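Local coordinates for uncharacterized protein SMc04130 (Sinorhizobium meliloti, PDB 3JU2) that is of unknown function but binds a zinc ion within a xylose isomerase-like TIM barrel, a fold shared with sugar isomerases and AP endonucleases, at residues Ser9-Thr14 with Glu247-Ser252; Gly69-Pro74 with Leu101-Gly106; Glu143-Met148 with Val179-Trp184; His205-Leu210 with Thr218-Met223. All coordinates share one frame; numbering follows the deposited sequence.

Interaction 1: Ser9-Thr14 with Glu247-Ser252; sequences SINLAT and EVEIFS. With ZN (zinc ion), chain D.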
loop_
_atom_site.group_PDB
_atom_site.type_symbol
_atom_site.label_atom_id
_atom_site.label_comp_id
_atom_site.label_asym_id
_atom_site.label_seq_id
_atom_site.Cartn_x
_atom_site.Cartn_y
_atom_site.Cartn_z
ATOM N N SER A 9 7.967 13.316 20.908
ATOM C CA SER A 9 6.611 13.168 21.407
ATOM C C SER A 9 6.232 11.677 21.413
ATOM O O SER A 9 6.773 10.885 20.623
ATOM C CB SER A 9 5.627 13.961 20.558
ATOM O OG SER A 9 4.300 13.886 21.066
ATOM N N ILE A 10 5.326 11.305 22.311
ATOM C CA ILE A 10 4.851 9.930 22.388
ATOM C C ILE A 10 3.358 9.909 22.142
ATOM O O ILE A 10 2.558 10.459 22.916
ATOM C CB ILE A 10 5.202 9.219 23.751
ATOM C CG1 ILE A 10 6.716 9.195 24.013
ATOM C CG2 ILE A 10 4.551 7.819 23.841
ATOM C CD1 ILE A 10 7.596 8.357 23.052
ATOM N N ASN A 11 2.975 9.278 21.037
ATOM C CA ASN A 11 1.573 8.972 20.807
ATOM C C ASN A 11 1.246 7.825 21.775
ATOM O O ASN A 11 1.921 6.809 21.778
ATOM C CB ASN A 11 1.350 8.576 19.340
ATOM C CG ASN A 11 -0.095 8.254 19.029
ATOM O OD1 ASN A 11 -0.712 7.423 19.691
ATOM N ND2 ASN A 11 -0.636 8.882 17.978
ATOM N N LEU A 12 0.223 8.011 22.593
ATOM C CA LEU A 12 -0.021 7.124 23.751
ATOM C C LEU A 12 -0.512 5.723 23.379
ATOM O O LEU A 12 -0.587 4.835 24.234
ATOM C CB LEU A 12 -0.995 7.771 24.719
ATOM C CG LEU A 12 -0.621 9.140 25.297
ATOM C CD1 LEU A 12 -1.589 9.548 26.394
ATOM C CD2 LEU A 12 0.826 9.208 25.785
ATOM N N ALA A 13 -0.840 5.527 22.102
ATOM C CA ALA A 13 -1.084 4.186 21.581
ATOM C C ALA A 13 0.127 3.284 21.752
ATOM O O ALA A 13 -0.033 2.079 21.878
ATOM C CB ALA A 13 -1.498 4.231 20.152
ATOM N N THR A 14 1.322 3.880 21.771
ATOM C CA THR A 14 2.589 3.172 21.916
ATOM C C THR A 14 2.664 2.360 23.229
ATOM O O THR A 14 3.314 1.328 23.276
ATOM C CB THR A 14 3.757 4.172 21.846
ATOM O OG1 THR A 14 3.778 4.759 20.526
ATOM C CG2 THR A 14 5.100 3.497 22.133
ATOM N N GLU A 247 6.703 12.331 16.645
ATOM C CA GLU A 247 5.741 11.637 17.491
ATOM C C GLU A 247 5.783 10.120 17.280
ATOM O O GLU A 247 5.394 9.602 16.228
ATOM C CB GLU A 247 4.351 12.219 17.265
ATOM C CG GLU A 247 3.182 11.517 17.974
ATOM C CD GLU A 247 1.819 11.932 17.408
ATOM O OE1 GLU A 247 1.540 13.161 17.330
ATOM O OE2 GLU A 247 1.017 11.028 17.044
ATOM N N VAL A 248 6.277 9.410 18.292
ATOM C CA VAL A 248 6.309 7.950 18.272
ATOM C C VAL A 248 4.923 7.286 18.356
ATOM O O VAL A 248 4.238 7.349 19.394
ATOM C CB VAL A 248 7.210 7.379 19.383
ATOM C CG1 VAL A 248 7.310 5.861 19.251
ATOM C CG2 VAL A 248 8.594 7.960 19.287
ATOM N N GLU A 249 4.554 6.607 17.273
ATOM C CA GLU A 249 3.303 5.834 17.200
ATOM C C GLU A 249 3.554 4.389 16.743
ATOM O O GLU A 249 3.767 4.100 15.545
ATOM C CB GLU A 249 2.286 6.538 16.293
ATOM C CG GLU A 249 0.890 5.890 16.309
ATOM C CD GLU A 249 -0.070 6.587 15.379
ATOM O OE1 GLU A 249 0.377 6.972 14.285
ATOM O OE2 GLU A 249 -1.256 6.763 15.733
ATOM N N ILE A 250 3.557 3.477 17.712
ATOM C CA ILE A 250 3.877 2.078 17.466
ATOM C C ILE A 250 2.675 1.224 17.898
ATOM O O ILE A 250 2.230 1.348 19.030
ATOM C CB ILE A 250 5.131 1.637 18.278
ATOM C CG1 ILE A 250 6.389 2.374 17.777
ATOM C CG2 ILE A 250 5.344 0.130 18.152
ATOM C CD1 ILE A 250 7.571 2.225 18.697
ATOM N N PHE A 251 2.127 0.413 16.990
ATOM C CA PHE A 251 1.144 -0.609 17.396
ATOM C C PHE A 251 1.885 -1.915 17.289
ATOM O O PHE A 251 2.260 -2.337 16.172
ATOM C CB PHE A 251 -0.104 -0.659 16.497
ATOM C CG PHE A 251 -0.752 0.687 16.226
ATOM C CD1 PHE A 251 -0.794 1.692 17.187
ATOM C CD2 PHE A 251 -1.387 0.910 15.012
ATOM C CE1 PHE A 251 -1.407 2.931 16.915
ATOM C CE2 PHE A 251 -2.007 2.140 14.735
ATOM C CZ PHE A 251 -2.018 3.147 15.696
ATOM N N SER A 252 2.163 -2.534 18.437
ATOM C CA SER A 252 2.970 -3.764 18.456
ATOM C C SER A 252 2.372 -4.804 19.432
ATOM O O SER A 252 2.780 -4.880 20.595
ATOM C CB SER A 252 4.410 -3.443 18.841
ATOM O OG SER A 252 5.208 -4.621 18.909
HETATM ZN ZN ZN D . 0.349 8.095 12.535
#

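Interaction 2: Gly69-Pro74 with Leu101-Gly106; sequences GFFPAP and LVLVAG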
loop_
_atom_site.group_PDB
_atom_site.type_symbol
_atom_site.label_atom_id
_atom_site.label_comp_id
_atom_site.label_asym_id
_atom_site.label_seq_id
_atom_site.Cartn_x
_atom_site.Cartn_y
_atom_site.Cartn_z
ATOM N N GLY A 69 -12.363 11.860 11.830
ATOM C CA GLY A 69 -12.501 11.255 10.528
ATOM C C GLY A 69 -13.687 10.323 10.438
ATOM O O GLY A 69 -14.724 10.579 10.955
ATOM N N PHE A 70 -13.491 9.221 9.764
ATOM C CA PHE A 70 -14.520 8.182 9.605
ATOM C C PHE A 70 -15.800 8.724 8.976
ATOM O O PHE A 70 -16.893 8.562 9.501
ATOM C CB PHE A 70 -14.702 7.395 10.916
ATOM C CG PHE A 70 -13.453 6.644 11.290
ATOM C CD1 PHE A 70 -13.143 5.437 10.642
ATOM C CD2 PHE A 70 -12.539 7.184 12.187
ATOM C CE1 PHE A 70 -11.960 4.747 10.936
ATOM C CE2 PHE A 70 -11.350 6.509 12.493
ATOM C CZ PHE A 70 -11.059 5.290 11.870
ATOM N N PHE A 71 -15.613 9.370 7.828
ATOM C CA PHE A 71 -16.667 10.137 7.155
ATOM C C PHE A 71 -17.681 9.335 6.312
ATOM O O PHE A 71 -18.872 9.620 6.395
ATOM C CB PHE A 71 -16.061 11.266 6.320
ATOM C CG PHE A 71 -15.342 12.309 7.129
ATOM C CD1 PHE A 71 -16.040 13.144 8.001
ATOM C CD2 PHE A 71 -13.970 12.461 7.008
ATOM C CE1 PHE A 71 -15.375 14.123 8.748
ATOM C CE2 PHE A 71 -13.296 13.423 7.747
ATOM C CZ PHE A 71 -14.003 14.260 8.620
ATOM N N PRO A 72 -17.223 8.352 5.497
ATOM C CA PRO A 72 -18.222 7.615 4.707
ATOM C C PRO A 72 -19.279 6.857 5.525
ATOM O O PRO A 72 -18.982 6.336 6.606
ATOM C CB PRO A 72 -17.372 6.642 3.879
ATOM C CG PRO A 72 -16.025 7.293 3.822
ATOM C CD PRO A 72 -15.862 7.879 5.192
ATOM N N ALA A 73 -20.504 6.869 5.002
ATOM C CA ALA A 73 -21.657 6.118 5.512
ATOM C C ALA A 73 -22.625 6.023 4.331
ATOM O O ALA A 73 -22.514 6.824 3.380
ATOM C CB ALA A 73 -22.294 6.824 6.704
ATOM N N PRO A 74 -23.525 5.014 4.332
ATOM C CA PRO A 74 -24.427 4.833 3.178
ATOM C C PRO A 74 -25.472 5.944 3.001
ATOM O O PRO A 74 -25.887 6.211 1.876
ATOM C CB PRO A 74 -25.136 3.499 3.476
ATOM C CG PRO A 74 -24.360 2.861 4.581
ATOM C CD PRO A 74 -23.743 3.977 5.361
ATOM N N LEU A 101 -6.035 18.208 15.150
ATOM C CA LEU A 101 -6.856 17.005 15.227
ATOM C C LEU A 101 -6.509 16.119 14.037
ATOM O O LEU A 101 -6.702 16.521 12.876
ATOM C CB LEU A 101 -8.353 17.333 15.210
ATOM C CG LEU A 101 -9.309 16.134 15.176
ATOM C CD1 LEU A 101 -9.295 15.351 16.513
ATOM C CD2 LEU A 101 -10.702 16.602 14.832
ATOM N N VAL A 102 -5.998 14.918 14.327
ATOM C CA VAL A 102 -5.652 13.946 13.287
ATOM C C VAL A 102 -6.929 13.351 12.675
ATOM O O VAL A 102 -7.824 12.933 13.400
ATOM C CB VAL A 102 -4.715 12.810 13.849
ATOM C CG1 VAL A 102 -4.464 11.693 12.808
ATOM C CG2 VAL A 102 -3.393 13.391 14.328
ATOM N N LEU A 103 -7.013 13.313 11.350
ATOM C CA LEU A 103 -8.168 12.726 10.662
ATOM C C LEU A 103 -7.794 11.439 9.928
ATOM O O LEU A 103 -6.896 11.433 9.076
ATOM C CB LEU A 103 -8.779 13.710 9.664
ATOM C CG LEU A 103 -9.282 15.068 10.162
ATOM C CD1 LEU A 103 -9.866 15.830 8.986
ATOM C CD2 LEU A 103 -10.304 14.951 11.281
ATOM N N VAL A 104 -8.487 10.360 10.284
ATOM C CA VAL A 104 -8.351 9.067 9.601
ATOM C C VAL A 104 -9.659 8.861 8.845
ATOM O O VAL A 104 -10.737 8.779 9.441
ATOM C CB VAL A 104 -8.059 7.924 10.588
ATOM C CG1 VAL A 104 -8.139 6.569 9.884
ATOM C CG2 VAL A 104 -6.685 8.128 11.240
ATOM N N ALA A 105 -9.535 8.810 7.526
ATOM C CA ALA A 105 -10.636 9.103 6.615
ATOM C C ALA A 105 -11.883 8.213 6.756
ATOM O O ALA A 105 -12.996 8.703 6.599
ATOM C CB ALA A 105 -10.137 9.109 5.184
ATOM N N GLY A 106 -11.692 6.930 7.074
ATOM C CA GLY A 106 -12.783 5.944 6.981
ATOM C C GLY A 106 -12.652 5.225 5.647
ATOM O O GLY A 106 -12.168 5.796 4.665
#

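Interaction 3: Glu143-Met148 with Val179-Trp184; sequences EPLHPM and VYHVWW. With ZN (zinc ion), chain D.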
loop_
_atom_site.group_PDB
_atom_site.type_symbol
_atom_site.label_atom_id
_atom_site.label_comp_id
_atom_site.label_asym_id
_atom_site.label_seq_id
_atom_site.Cartn_x
_atom_site.Cartn_y
_atom_site.Cartn_z
ATOM N N GLU A 143 -4.369 12.471 7.862
ATOM C CA GLU A 143 -3.270 11.523 7.917
ATOM C C GLU A 143 -3.474 10.513 6.798
ATOM O O GLU A 143 -4.367 9.653 6.911
ATOM C CB GLU A 143 -3.201 10.835 9.286
ATOM C CG GLU A 143 -2.165 9.731 9.330
ATOM C CD GLU A 143 -2.004 9.123 10.717
ATOM O OE1 GLU A 143 -2.959 9.128 11.522
ATOM O OE2 GLU A 143 -0.915 8.606 10.983
ATOM N N PRO A 144 -2.682 10.626 5.705
ATOM C CA PRO A 144 -2.813 9.586 4.709
ATOM C C PRO A 144 -2.400 8.238 5.315
ATOM O O PRO A 144 -1.404 8.169 6.047
ATOM C CB PRO A 144 -1.826 10.004 3.620
ATOM C CG PRO A 144 -0.877 10.942 4.258
ATOM C CD PRO A 144 -1.654 11.629 5.325
ATOM N N LEU A 145 -3.207 7.213 5.065
ATOM C CA LEU A 145 -2.930 5.869 5.587
ATOM C C LEU A 145 -2.363 4.970 4.526
ATOM O O LEU A 145 -2.651 5.110 3.327
ATOM C CB LEU A 145 -4.180 5.236 6.207
ATOM C CG LEU A 145 -4.199 5.193 7.742
ATOM C CD1 LEU A 145 -4.229 6.567 8.391
ATOM C CD2 LEU A 145 -5.397 4.343 8.244
ATOM N N HIS A 146 -1.530 4.034 4.960
ATOM C CA HIS A 146 -1.003 3.026 4.065
ATOM C C HIS A 146 -2.104 2.458 3.134
ATOM O O HIS A 146 -3.228 2.182 3.585
ATOM C CB HIS A 146 -0.392 1.868 4.864
ATOM C CG HIS A 146 0.554 1.049 4.059
ATOM N ND1 HIS A 146 0.134 0.182 3.073
ATOM C CD2 HIS A 146 1.910 0.998 4.058
ATOM C CE1 HIS A 146 1.192 -0.381 2.510
ATOM N NE2 HIS A 146 2.279 0.081 3.106
ATOM N N PRO A 147 -1.786 2.317 1.836
ATOM C CA PRO A 147 -2.691 1.675 0.854
ATOM C C PRO A 147 -3.358 0.363 1.324
ATOM O O PRO A 147 -4.471 0.102 0.938
ATOM C CB PRO A 147 -1.777 1.417 -0.326
ATOM C CG PRO A 147 -0.908 2.621 -0.306
ATOM C CD PRO A 147 -0.585 2.839 1.177
ATOM N N MET A 148 -2.705 -0.424 2.180
ATOM C CA MET A 148 -3.349 -1.661 2.676
ATOM C C MET A 148 -4.611 -1.416 3.505
ATOM O O MET A 148 -5.433 -2.335 3.689
ATOM C CB MET A 148 -2.342 -2.598 3.391
ATOM C CG MET A 148 -1.844 -2.212 4.775
ATOM S SD MET A 148 -0.428 -3.320 5.273
ATOM C CE MET A 148 0.287 -2.206 6.475
ATOM N N VAL A 179 5.488 8.064 8.855
ATOM C CA VAL A 179 6.419 7.275 8.047
ATOM C C VAL A 179 5.894 5.867 7.686
ATOM O O VAL A 179 6.208 5.352 6.616
ATOM C CB VAL A 179 7.841 7.193 8.689
ATOM C CG1 VAL A 179 8.428 8.609 8.894
ATOM C CG2 VAL A 179 7.843 6.368 10.028
ATOM N N TYR A 180 5.079 5.267 8.566
ATOM C CA TYR A 180 4.535 3.923 8.331
ATOM C C TYR A 180 3.641 3.941 7.092
ATOM O O TYR A 180 3.678 3.022 6.280
ATOM C CB TYR A 180 3.728 3.425 9.531
ATOM C CG TYR A 180 3.624 1.919 9.573
ATOM C CD1 TYR A 180 4.732 1.151 9.923
ATOM C CD2 TYR A 180 2.421 1.264 9.259
ATOM C CE1 TYR A 180 4.657 -0.251 9.951
ATOM C CE2 TYR A 180 2.321 -0.145 9.308
ATOM C CZ TYR A 180 3.447 -0.889 9.665
ATOM O OH TYR A 180 3.380 -2.258 9.710
ATOM N N HIS A 181 2.881 5.017 6.966
ATOM C CA HIS A 181 1.917 5.162 5.886
ATOM C C HIS A 181 2.493 5.604 4.537
ATOM O O HIS A 181 1.927 5.277 3.501
ATOM C CB HIS A 181 0.813 6.096 6.357
ATOM C CG HIS A 181 0.091 5.595 7.569
ATOM N ND1 HIS A 181 -0.230 4.261 7.747
ATOM C CD2 HIS A 181 -0.391 6.247 8.651
ATOM C CE1 HIS A 181 -0.872 4.120 8.896
ATOM N NE2 HIS A 181 -0.979 5.310 9.461
ATOM N N VAL A 182 3.628 6.316 4.549
ATOM C CA VAL A 182 4.114 7.027 3.340
ATOM C C VAL A 182 5.518 6.663 2.871
ATOM O O VAL A 182 5.895 7.033 1.751
ATOM C CB VAL A 182 4.069 8.568 3.522
ATOM C CG1 VAL A 182 2.696 9.046 3.944
ATOM C CG2 VAL A 182 5.129 9.019 4.560
ATOM N N TRP A 183 6.294 5.944 3.703
ATOM C CA TRP A 183 7.723 5.700 3.401
ATOM C C TRP A 183 7.974 5.100 2.007
ATOM O O TRP A 183 8.986 5.395 1.389
ATOM C CB TRP A 183 8.402 4.809 4.489
ATOM C CG TRP A 183 8.022 3.360 4.337
ATOM C CD1 TRP A 183 6.890 2.740 4.813
ATOM C CD2 TRP A 183 8.739 2.377 3.596
ATOM N NE1 TRP A 183 6.879 1.422 4.418
ATOM C CE2 TRP A 183 7.996 1.177 3.662
ATOM C CE3 TRP A 183 9.947 2.394 2.881
ATOM C CZ2 TRP A 183 8.413 0.012 3.034
ATOM C CZ3 TRP A 183 10.374 1.238 2.271
ATOM C CH2 TRP A 183 9.601 0.053 2.339
ATOM N N TRP A 184 7.059 4.232 1.543
ATOM C CA TRP A 184 7.176 3.471 0.295
ATOM C C TRP A 184 6.937 4.358 -0.964
ATOM O O TRP A 184 7.216 3.938 -2.101
ATOM C CB TRP A 184 6.135 2.319 0.333
ATOM C CG TRP A 184 4.781 2.893 0.470
ATOM C CD1 TRP A 184 4.121 3.223 1.617
ATOM C CD2 TRP A 184 3.971 3.359 -0.606
ATOM N NE1 TRP A 184 2.927 3.842 1.320
ATOM C CE2 TRP A 184 2.810 3.928 -0.043
ATOM C CE3 TRP A 184 4.102 3.312 -2.008
ATOM C CZ2 TRP A 184 1.806 4.492 -0.830
ATOM C CZ3 TRP A 184 3.104 3.862 -2.784
ATOM C CH2 TRP A 184 1.961 4.427 -2.195
HETATM ZN ZN ZN D . 0.349 8.095 12.535
HETATM O O HOH W 1 -1.642 6.146 12.152
HETATM O O HOH W 2 4.950 -0.631 2.725
#

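Interaction 4: His205-Leu210 with Thr218-Met223; sequences HICDWL and TDRGMM. With ZN (zinc ion), chain D.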
loop_
_atom_site.group_PDB
_atom_site.type_symbol
_atom_site.label_atom_id
_atom_site.label_comp_id
_atom_site.label_asym_id
_atom_site.label_seq_id
_atom_site.Cartn_x
_atom_site.Cartn_y
_atom_site.Cartn_z
ATOM N N HIS A 205 4.934 11.556 12.358
ATOM C CA HIS A 205 4.859 10.352 13.212
ATOM C C HIS A 205 5.936 9.387 12.821
ATOM O O HIS A 205 6.203 9.179 11.627
ATOM C CB HIS A 205 3.507 9.645 13.126
ATOM C CG HIS A 205 2.342 10.487 13.540
ATOM N ND1 HIS A 205 1.059 9.989 13.589
ATOM C CD2 HIS A 205 2.254 11.783 13.922
ATOM C CE1 HIS A 205 0.229 10.945 13.965
ATOM N NE2 HIS A 205 0.928 12.044 14.174
ATOM N N ILE A 206 6.538 8.767 13.817
ATOM C CA ILE A 206 7.642 7.878 13.599
ATOM C C ILE A 206 7.472 6.494 14.219
ATOM O O ILE A 206 6.735 6.330 15.124
ATOM C CB ILE A 206 8.976 8.523 13.974
ATOM C CG1 ILE A 206 8.939 9.054 15.396
ATOM C CG2 ILE A 206 9.272 9.653 13.069
ATOM C CD1 ILE A 206 10.285 9.196 16.024
ATOM N N CYS A 207 8.203 5.541 13.677
ATOM C CA CYS A 207 8.095 4.116 13.894
ATOM C C CYS A 207 8.868 3.482 12.763
ATOM O O CYS A 207 9.591 4.154 12.120
ATOM C CB CYS A 207 6.655 3.645 13.921
ATOM S SG CYS A 207 5.728 3.936 12.492
ATOM N N ASP A 208 8.727 2.199 12.516
ATOM C CA ASP A 208 9.479 1.564 11.467
ATOM C C ASP A 208 8.690 0.473 10.790
ATOM O O ASP A 208 7.770 -0.048 11.327
ATOM C CB ASP A 208 10.803 1.015 11.985
ATOM C CG ASP A 208 11.961 1.215 11.020
ATOM O OD1 ASP A 208 13.082 1.263 11.489
ATOM O OD2 ASP A 208 11.772 1.294 9.822
ATOM N N TRP A 209 9.088 0.170 9.583
ATOM C CA TRP A 209 8.498 -0.892 8.784
ATOM C C TRP A 209 9.390 -2.121 8.933
ATOM O O TRP A 209 10.522 -2.173 8.429
ATOM C CB TRP A 209 8.410 -0.487 7.293
ATOM C CG TRP A 209 7.717 -1.520 6.462
ATOM C CD1 TRP A 209 8.284 -2.599 5.853
ATOM C CD2 TRP A 209 6.308 -1.597 6.193
ATOM N NE1 TRP A 209 7.318 -3.341 5.212
ATOM C CE2 TRP A 209 6.099 -2.749 5.402
ATOM C CE3 TRP A 209 5.206 -0.808 6.551
ATOM C CZ2 TRP A 209 4.817 -3.139 4.935
ATOM C CZ3 TRP A 209 3.928 -1.183 6.088
ATOM C CH2 TRP A 209 3.751 -2.352 5.300
ATOM N N LEU A 210 8.849 -3.142 9.578
ATOM C CA LEU A 210 9.603 -4.371 9.803
ATOM C C LEU A 210 9.684 -5.256 8.573
ATOM O O LEU A 210 8.763 -5.285 7.725
ATOM C CB LEU A 210 8.995 -5.146 10.978
ATOM C CG LEU A 210 9.013 -4.381 12.298
ATOM C CD1 LEU A 210 8.303 -5.168 13.418
ATOM C CD2 LEU A 210 10.468 -4.033 12.711
ATOM N N THR A 218 -0.987 -4.360 13.663
ATOM C CA THR A 218 -0.340 -4.267 14.970
ATOM C C THR A 218 1.081 -4.847 15.011
ATOM O O THR A 218 1.485 -5.438 16.017
ATOM C CB THR A 218 -1.200 -4.971 16.047
ATOM O OG1 THR A 218 -1.372 -6.346 15.672
ATOM C CG2 THR A 218 -2.567 -4.273 16.220
ATOM N N ASP A 219 1.849 -4.663 13.939
ATOM C CA ASP A 219 3.257 -5.074 13.932
ATOM C C ASP A 219 4.157 -3.951 13.392
ATOM O O ASP A 219 5.095 -4.192 12.624
ATOM C CB ASP A 219 3.456 -6.376 13.135
ATOM C CG ASP A 219 4.834 -7.014 13.381
ATOM O OD1 ASP A 219 5.361 -6.854 14.506
ATOM O OD2 ASP A 219 5.395 -7.638 12.441
ATOM N N ARG A 220 3.830 -2.720 13.773
ATOM C CA ARG A 220 4.728 -1.592 13.591
ATOM C C ARG A 220 6.020 -1.834 14.369
ATOM O O ARG A 220 6.006 -2.432 15.457
ATOM C CB ARG A 220 4.068 -0.302 14.063
ATOM C CG ARG A 220 2.863 0.097 13.229
ATOM C CD ARG A 220 2.605 1.553 13.507
ATOM N NE ARG A 220 1.406 2.044 12.861
ATOM C CZ ARG A 220 1.114 3.333 12.725
ATOM N NH1 ARG A 220 1.944 4.267 13.202
ATOM N NH2 ARG A 220 -0.012 3.691 12.115
ATOM N N GLY A 221 7.139 -1.409 13.788
ATOM C CA GLY A 221 8.429 -1.492 14.470
ATOM C C GLY A 221 8.816 -0.292 15.309
ATOM O O GLY A 221 8.327 0.836 15.102
ATOM N N MET A 222 9.705 -0.544 16.266
ATOM C CA MET A 222 10.445 0.512 16.930
ATOM C C MET A 222 11.444 1.071 15.920
ATOM O O MET A 222 12.005 0.329 15.129
ATOM C CB MET A 222 11.198 -0.052 18.154
ATOM C CG MET A 222 12.008 0.990 18.983
ATOM S SD MET A 222 11.258 2.334 19.810
ATOM C CE MET A 222 10.332 1.441 21.092
ATOM N N MET A 223 11.640 2.375 15.967
ATOM C CA MET A 223 12.614 3.071 15.113
ATOM C C MET A 223 13.967 2.373 15.124
ATOM O O MET A 223 14.528 2.112 16.190
ATOM C CB MET A 223 12.732 4.531 15.561
ATOM C CG MET A 223 11.432 5.346 15.490
ATOM S SD MET A 223 10.234 5.265 16.851
ATOM C CE MET A 223 11.321 5.705 18.252
HETATM ZN ZN ZN D . 0.349 8.095 12.535
HETATM O O HOH W 3 5.967 -3.350 10.160
#

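Interaction 1: Ser9-Thr14 with Glu247-Ser252
Ser9 and Ile10 run parallel to Glu247 and Val248, and this pairing of the first and last strands closes the eight-stranded barrel. Two backbone hydrogen bonds hold it: Val248 N to Ser9 O (2.8 Å) and Asn11 N to Val248 O (2.8 Å).

Side-chain polar contacts reinforce the seam and, through Thr14, carry it past the strand ends. Asn11, its CG anti to the backbone N (chi1 -180°), sends ND2 to Glu247 OE2 at 2.9 Å; the acceptor lies near the amide plane, but the donor meets the carboxylate on its anti side, 33° out of plane. The amide is fixed at its other end, since OD1 accepts from Ala13 N in an Asx turn and from Trp39 NE1. Thr14 OG1 accepts from Ile250 N at 3.1 Å and lies 2.9 Å from Val248 O, tying the turn after the first strand to the loop after the last. Glu249 OE1 binds the zinc ion at 2.1 Å, alongside Glu143, Asp178 and His205.

Apolar contacts are few. Ile10 CD1 lies beside Val248 CB (3.8 Å), both side chains pointing the same way, and Ala13 CB meets the edge of the Phe251 ring at CE1 (3.5 Å).

Ile10 and Val248 face outward onto helix 261-276, with helix 21-30 also against Ile10. Strand 35-37 flanks Ser9-Asn11, and inside the barrel Thr63 bonds to Ser9 OG and Glu247 OE1.

Interaction 2: Gly69-Pro74 with Leu101-Gly106
Phe70 N donates to Val104 O at 2.8 Å, and one residue on Phe71 N donates to Ala105 O at 3.0 Å, nearly straight at 164°. Val104 O also receives a CA-H...O contact from Gly69 CA (3.2 Å), which makes this carbonyl the meeting point of the two backbones. The same oxygen sits over one face of the Phe70 ring, toward its rim. Beyond it the ring lies alongside the Val104 side chain, with CZ 3.8 Å from Val104 CG1, while CD1 comes 3.7 Å from Gly106 CA. CG of Phe70 stands anti to its own carbonyl carbon (chi1 -64°), which turns the ring back along Val104. With an alanine here the ring is gone, which is likely to leave a gap beside Val104 CG1 and take away the cover over Val104 O and Gly106 CA.

Pro72 CD closes over Ala105 O at 3.3 Å. Phe71 turns elsewhere, one ring face resting on Gly69 CA and its edge toward Leu103 CD1.

Both glycines are dictated by the fit. At Gly69 a CB would run into Val104 O, and at Gly106 it would strike Pro72 CD and Phe70 CA; the backbone angles at both also call for glycine. Farther out, Asn86 OD1 of helix 76-96 accepts from Gly69 N, and Ile126 of helix 115-136 packs on both Phe71 and Leu103.

Polar contact here is thus wholly backbone to backbone, continuing the parallel pairing of strands 61-69 and 101-104 into their loops, with the Phe70 ring and Pro72 CD probably shielding the accepting carbonyls from solvent.

Interaction 3: Glu143-Met148 with Val179-Trp184
His146 and His181 bring their backbones within 4.1 Å, CA to CA, where the loop after strand 140-142 crosses the short helix 179-182.

The His181 ring carries most of the contact. Leu145 lies over one face, its CG 3.8 Å from the ring centroid, a CH-pi contact. Glu143 OE2 comes to the ring edge, 3.4 Å from CD2, with the carboxylate turned 71° from the ring plane. Water 1 joins the two polar ends, 2.8 Å from Glu143 OE2 and 2.9 Å from His181 NE2. That same Glu143 oxygen binds the zinc ion at 2.1 Å; Asp178, His205 and Glu249 complete the site.

CG of His146 is anti to the backbone N (chi1 -160°), which carries the ring toward Trp184. Met148 CE lies over one ring face and NE1 of the inclined Trp184 ring over the other, both toward the rim. ND1 accepts from Met148 N in an almost straight bond (176°), which fixes the ring's rotation; water 2 lies 2.8 Å from His146 NE2 and accepts a weak bond from Trp183 NE1. Pro147 CG presses against Trp184 CZ2 (3.3 Å), and Trp184 NE1 is held by His181 O. Pro147 of the second subunit packs on His146, Pro147 and Trp184.

Chemically the contact has two ends: a zinc ligand sharing a water with a second-shell histidine, and an aromatic and proline patch that carries the packing to the dimer interface.

Interaction 4: His205-Leu210 with Thr218-Met223
Asp208 and Gly221 form a single antiparallel hydrogen-bonded pair: Gly221 N donates to Asp208 O at 2.9 Å, and Asp208 N returns a weak bond to Gly221 O (3.0 Å, 129°). Water 3 adds a bridge, accepting from Leu210 N and donating to Asp219 O at 2.7 Å. The Asp208 carboxylate is gripped by backbone: OD2 takes Trp209 N and Ile228 N, OD1 takes Gly224 N. A leucine in its place is likely to leave these three N-H groups without their acceptor and the loop beyond Met223 less firmly held.

Leu210 CG rests 3.7 Å from Gly221 CA, where any CB would collide with Leu210 CD2. Met223, its chain bent at chi2 (84°) and chi3 (54°), folds CG to 3.7 Å from Cys207 N, and its side chain crosses that of Ile206 at about a right angle, SD against CD1 (4.0 Å). The bridge folds the loop after strand 201-206 back on itself at the zinc end of the barrel, bringing Arg220 NH1 to Glu249 O and Asp178 OD2, which it bonds.

His205 ND1 binds the zinc ion at 2.3 Å. Strand 201-206 lies between 173-178 and 246-248; Met222 and Met223 reach helix 261-276, while helix 179-182 covers Cys207 and Arg220.

How the interactions relate
All four contacts are buried and gather at the strand ends of one TIM barrel. Interactions 1 and 2 both begin on parallel strands, but interaction 1 closes the barrel and adds side-chain bonds, whereas interaction 2 relies on backbone bonds and apolar cover. Interaction 3 joins a loop to the short helix 179-182, and interaction 4 folds the loop after strand 201-206 back on itself; 3 meets the second subunit with several residues, 4 through Trp209. Interactions 1, 3 and 4 each supply one zinc ligand; interaction 2 supplies none, but Leu103 O probably accepts from Glu143 N (3.0 Å). Interactions 1 and 4 lie on adjacent strands, and Arg220 N probably bonds to Phe251 O (2.9 Å).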